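Local atomic coordinates of protein (tenascin) (Gallus gallus, PDB entry 1QR4), a protein that serves as an extracellular matrix adhesion protein, whose fibronectin type III domains in this segment probably bind heparin. Residues 92-104 and 113-125. Sequence-based numbering, arbitrary orientation.
Sequences STVVGSPKGISFS and VSWTPPRSRVDSY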
# COMPACT_ATOMS: atom_id res chain seq x y z
N SER A 92 -7.11 -2.03 6.33
CA SER A 92 -6.31 -2.92 5.53
C SER A 92 -5.28 -2.10 4.77
O SER A 92 -5.54 -0.96 4.38
CB SER A 92 -7.20 -3.68 4.56
OG SER A 92 -8.07 -2.79 3.89
N THR A 93 -4.07 -2.65 4.63
CA THR A 93 -3.00 -1.98 3.89
C THR A 93 -3.30 -2.10 2.40
O THR A 93 -4.09 -2.96 1.99
CB THR A 93 -1.63 -2.63 4.14
OG1 THR A 93 -1.75 -4.05 4.04
CG2 THR A 93 -1.09 -2.24 5.51
N VAL A 94 -2.70 -1.22 1.59
CA VAL A 94 -2.92 -1.27 0.15
C VAL A 94 -2.08 -2.38 -0.47
O VAL A 94 -1.05 -2.74 0.07
CB VAL A 94 -2.57 0.07 -0.49
CG1 VAL A 94 -1.11 0.37 -0.30
CG2 VAL A 94 -2.91 0.04 -1.97
N VAL A 95 -2.52 -2.93 -1.60
CA VAL A 95 -1.77 -3.98 -2.29
C VAL A 95 -0.36 -3.50 -2.64
O VAL A 95 -0.14 -2.30 -2.85
CB VAL A 95 -2.52 -4.47 -3.56
CG1 VAL A 95 -2.79 -3.31 -4.50
CG2 VAL A 95 -1.74 -5.57 -4.26
N GLY A 96 0.60 -4.43 -2.69
CA GLY A 96 1.98 -4.07 -3.01
C GLY A 96 2.35 -3.73 -4.45
O GLY A 96 1.80 -4.30 -5.40
N SER A 97 3.30 -2.80 -4.59
CA SER A 97 3.82 -2.36 -5.90
C SER A 97 4.86 -3.37 -6.40
O SER A 97 5.53 -4.02 -5.58
CB SER A 97 4.59 -1.04 -5.76
OG SER A 97 3.79 0.04 -5.35
N PRO A 98 5.01 -3.53 -7.74
CA PRO A 98 6.02 -4.46 -8.26
C PRO A 98 7.34 -3.82 -7.85
O PRO A 98 7.40 -2.60 -7.66
CB PRO A 98 5.81 -4.39 -9.77
CG PRO A 98 4.37 -4.06 -9.90
CD PRO A 98 4.20 -2.99 -8.85
N LYS A 99 8.39 -4.61 -7.68
CA LYS A 99 9.67 -4.07 -7.22
C LYS A 99 10.67 -3.45 -8.21
O LYS A 99 11.38 -2.51 -7.86
CB LYS A 99 10.37 -5.09 -6.31
CG LYS A 99 9.61 -5.39 -5.02
CD LYS A 99 9.32 -4.11 -4.22
CE LYS A 99 10.60 -3.45 -3.68
NZ LYS A 99 11.33 -4.29 -2.67
N GLY A 100 10.72 -3.95 -9.44
CA GLY A 100 11.66 -3.38 -10.38
C GLY A 100 11.30 -3.48 -11.84
O GLY A 100 11.10 -4.57 -12.39
N ILE A 101 11.23 -2.33 -12.50
CA ILE A 101 10.89 -2.34 -13.91
C ILE A 101 12.19 -2.45 -14.73
O ILE A 101 13.18 -1.78 -14.42
CB ILE A 101 10.07 -1.10 -14.29
CG1 ILE A 101 9.61 -1.19 -15.74
CG2 ILE A 101 10.86 0.17 -14.01
CD1 ILE A 101 8.70 -0.04 -16.14
N SER A 102 12.20 -3.35 -15.70
CA SER A 102 13.36 -3.54 -16.54
C SER A 102 12.94 -3.66 -18.00
O SER A 102 11.81 -4.07 -18.30
CB SER A 102 14.16 -4.77 -16.12
OG SER A 102 13.42 -5.96 -16.32
N PHE A 103 13.83 -3.26 -18.89
CA PHE A 103 13.56 -3.31 -20.31
C PHE A 103 14.59 -4.18 -21.02
O PHE A 103 15.76 -4.27 -20.60
CB PHE A 103 13.56 -1.91 -20.89
CG PHE A 103 12.59 -1.01 -20.23
CD1 PHE A 103 11.23 -1.23 -20.37
CD2 PHE A 103 13.03 0.05 -19.45
CE1 PHE A 103 10.31 -0.41 -19.73
CE2 PHE A 103 12.11 0.87 -18.80
CZ PHE A 103 10.74 0.64 -18.94
N SER A 104 14.14 -4.86 -22.08
CA SER A 104 14.98 -5.74 -22.88
C SER A 104 14.36 -5.93 -24.26
O SER A 104 13.24 -5.46 -24.52
CB SER A 104 15.14 -7.11 -22.20
OG SER A 104 13.95 -7.88 -22.32
N VAL A 113 8.98 -5.40 -21.58
CA VAL A 113 9.04 -4.83 -20.23
C VAL A 113 8.77 -5.97 -19.26
O VAL A 113 7.90 -6.81 -19.49
CB VAL A 113 8.04 -3.67 -20.05
CG1 VAL A 113 6.67 -4.06 -20.53
CG2 VAL A 113 8.01 -3.25 -18.60
N SER A 114 9.58 -6.04 -18.21
CA SER A 114 9.46 -7.09 -17.21
C SER A 114 9.49 -6.46 -15.81
O SER A 114 9.94 -5.32 -15.65
CB SER A 114 10.60 -8.08 -17.38
OG SER A 114 10.64 -9.02 -16.33
N TRP A 115 8.97 -7.17 -14.81
CA TRP A 115 8.95 -6.64 -13.43
C TRP A 115 9.04 -7.72 -12.39
O TRP A 115 8.68 -8.86 -12.64
CB TRP A 115 7.66 -5.86 -13.17
CG TRP A 115 6.44 -6.66 -13.44
CD1 TRP A 115 5.79 -7.50 -12.58
CD2 TRP A 115 5.76 -6.78 -14.70
NE1 TRP A 115 4.76 -8.14 -13.23
CE2 TRP A 115 4.72 -7.72 -14.53
CE3 TRP A 115 5.94 -6.19 -15.96
CZ2 TRP A 115 3.85 -8.08 -15.57
CZ3 TRP A 115 5.07 -6.55 -17.00
CH2 TRP A 115 4.04 -7.48 -16.79
N THR A 116 9.54 -7.37 -11.21
CA THR A 116 9.64 -8.36 -10.16
C THR A 116 8.43 -8.23 -9.23
O THR A 116 8.14 -7.16 -8.68
CB THR A 116 11.00 -8.31 -9.39
OG1 THR A 116 10.98 -7.26 -8.42
CG2 THR A 116 12.15 -8.09 -10.38
N PRO A 117 7.66 -9.32 -9.11
CA PRO A 117 6.46 -9.48 -8.31
C PRO A 117 6.65 -9.23 -6.84
O PRO A 117 7.68 -9.59 -6.26
CB PRO A 117 6.09 -10.94 -8.56
CG PRO A 117 6.57 -11.17 -9.93
CD PRO A 117 7.93 -10.55 -9.87
N PRO A 118 5.64 -8.62 -6.21
CA PRO A 118 5.62 -8.30 -4.78
C PRO A 118 5.23 -9.53 -3.94
O PRO A 118 4.78 -10.55 -4.48
CB PRO A 118 4.54 -7.22 -4.71
CG PRO A 118 3.56 -7.70 -5.74
CD PRO A 118 4.46 -8.07 -6.89
N ARG A 119 5.46 -9.44 -2.63
CA ARG A 119 5.11 -10.51 -1.69
C ARG A 119 3.70 -10.19 -1.22
O ARG A 119 3.49 -9.79 -0.07
CB ARG A 119 6.09 -10.57 -0.50
CG ARG A 119 7.48 -11.11 -0.84
CD ARG A 119 7.46 -12.59 -1.20
NE ARG A 119 7.09 -13.44 -0.06
CZ ARG A 119 7.88 -14.37 0.46
NH1 ARG A 119 9.09 -14.59 -0.04
NH2 ARG A 119 7.46 -15.09 1.50
N SER A 120 2.76 -10.30 -2.14
CA SER A 120 1.36 -10.02 -1.89
C SER A 120 0.52 -10.70 -2.97
O SER A 120 0.94 -10.79 -4.13
CB SER A 120 1.12 -8.50 -1.92
OG SER A 120 -0.27 -8.19 -1.93
N ARG A 121 -0.64 -11.21 -2.57
CA ARG A 121 -1.54 -11.88 -3.50
C ARG A 121 -1.98 -10.84 -4.52
O ARG A 121 -2.45 -9.76 -4.15
CB ARG A 121 -2.72 -12.45 -2.73
CG ARG A 121 -3.86 -12.92 -3.60
CD ARG A 121 -4.95 -13.50 -2.72
NE ARG A 121 -6.20 -13.71 -3.44
CZ ARG A 121 -7.22 -14.43 -2.97
NH1 ARG A 121 -7.13 -15.01 -1.79
NH2 ARG A 121 -8.33 -14.55 -3.69
N VAL A 122 -1.81 -11.16 -5.80
CA VAL A 122 -2.16 -10.24 -6.87
C VAL A 122 -2.90 -10.90 -8.03
O VAL A 122 -2.49 -11.95 -8.52
CB VAL A 122 -0.88 -9.52 -7.41
CG1 VAL A 122 0.30 -10.47 -7.43
CG2 VAL A 122 -1.12 -8.97 -8.81
N ASP A 123 -3.97 -10.25 -8.48
CA ASP A 123 -4.80 -10.75 -9.58
C ASP A 123 -4.26 -10.38 -10.95
O ASP A 123 -4.20 -11.24 -11.84
CB ASP A 123 -6.24 -10.24 -9.48
CG ASP A 123 -6.92 -10.62 -8.19
OD1 ASP A 123 -6.36 -11.42 -7.40
OD2 ASP A 123 -8.04 -10.12 -7.97
N SER A 124 -3.90 -9.11 -11.14
CA SER A 124 -3.37 -8.61 -12.41
C SER A 124 -2.41 -7.41 -12.27
O SER A 124 -2.09 -6.99 -11.15
CB SER A 124 -4.53 -8.24 -13.36
OG SER A 124 -5.38 -7.26 -12.78
N TYR A 125 -1.92 -6.89 -13.40
CA TYR A 125 -1.02 -5.74 -13.42
C TYR A 125 -1.46 -4.78 -14.51
O TYR A 125 -1.80 -5.21 -15.61
CB TYR A 125 0.41 -6.16 -13.73
CG TYR A 125 1.05 -7.08 -12.73
CD1 TYR A 125 1.64 -6.58 -11.57
CD2 TYR A 125 1.10 -8.46 -12.96
CE1 TYR A 125 2.26 -7.43 -10.66
CE2 TYR A 125 1.72 -9.31 -12.05
CZ TYR A 125 2.30 -8.79 -10.91
OH TYR A 125 2.92 -9.62 -10.02
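P98 packs against both W115 and Y125: its CB lies 4.1 Å from W115 CB, and its CG comes within 4.0 Å of Y125 CE1, with P98 and Y125 running alongside each other and pointing opposite ways. The Y125 ring is itself sandwiched, with W115 NE1 3.3 Å above the centre of one face and V122 CG2 over the rim of the other. I164 and I176 close in around W115 and P98, so this is the densely filled side of the contact. Further along the same face, V113 turns CG1 between the backbone N and the carbonyl carbon (chi1 49°), which leaves CG2 facing I101 CG1 and F103 CE1, the latter at 3.8 Å. Strands 101-104 and 111-115 form the hairpin that opens the second fibronectin type III domain, the edge and middle strands of the three-stranded sheet of its beta sandwich. S102 and S114 are a hydrogen-bonded antiparallel pair, S102 N to S114 O and S114 N to S102 O each 3.0 Å. Replacing F103 with an alanine would probably leave V113 CG2 without its aromatic neighbour and open a gap beside L180. The other face is looser: the S102 and S114 side chains touch lightly, OG to CB, and the K99 chain, bent at chi2, chi3 and chi4, turns off toward solvent. K99 N still grips T116 O at 2.8 Å, whereas T116 N reaches G100 O only weakly. Toward the interdomain linker, P118 CB rests on S97 O at 3.5 Å.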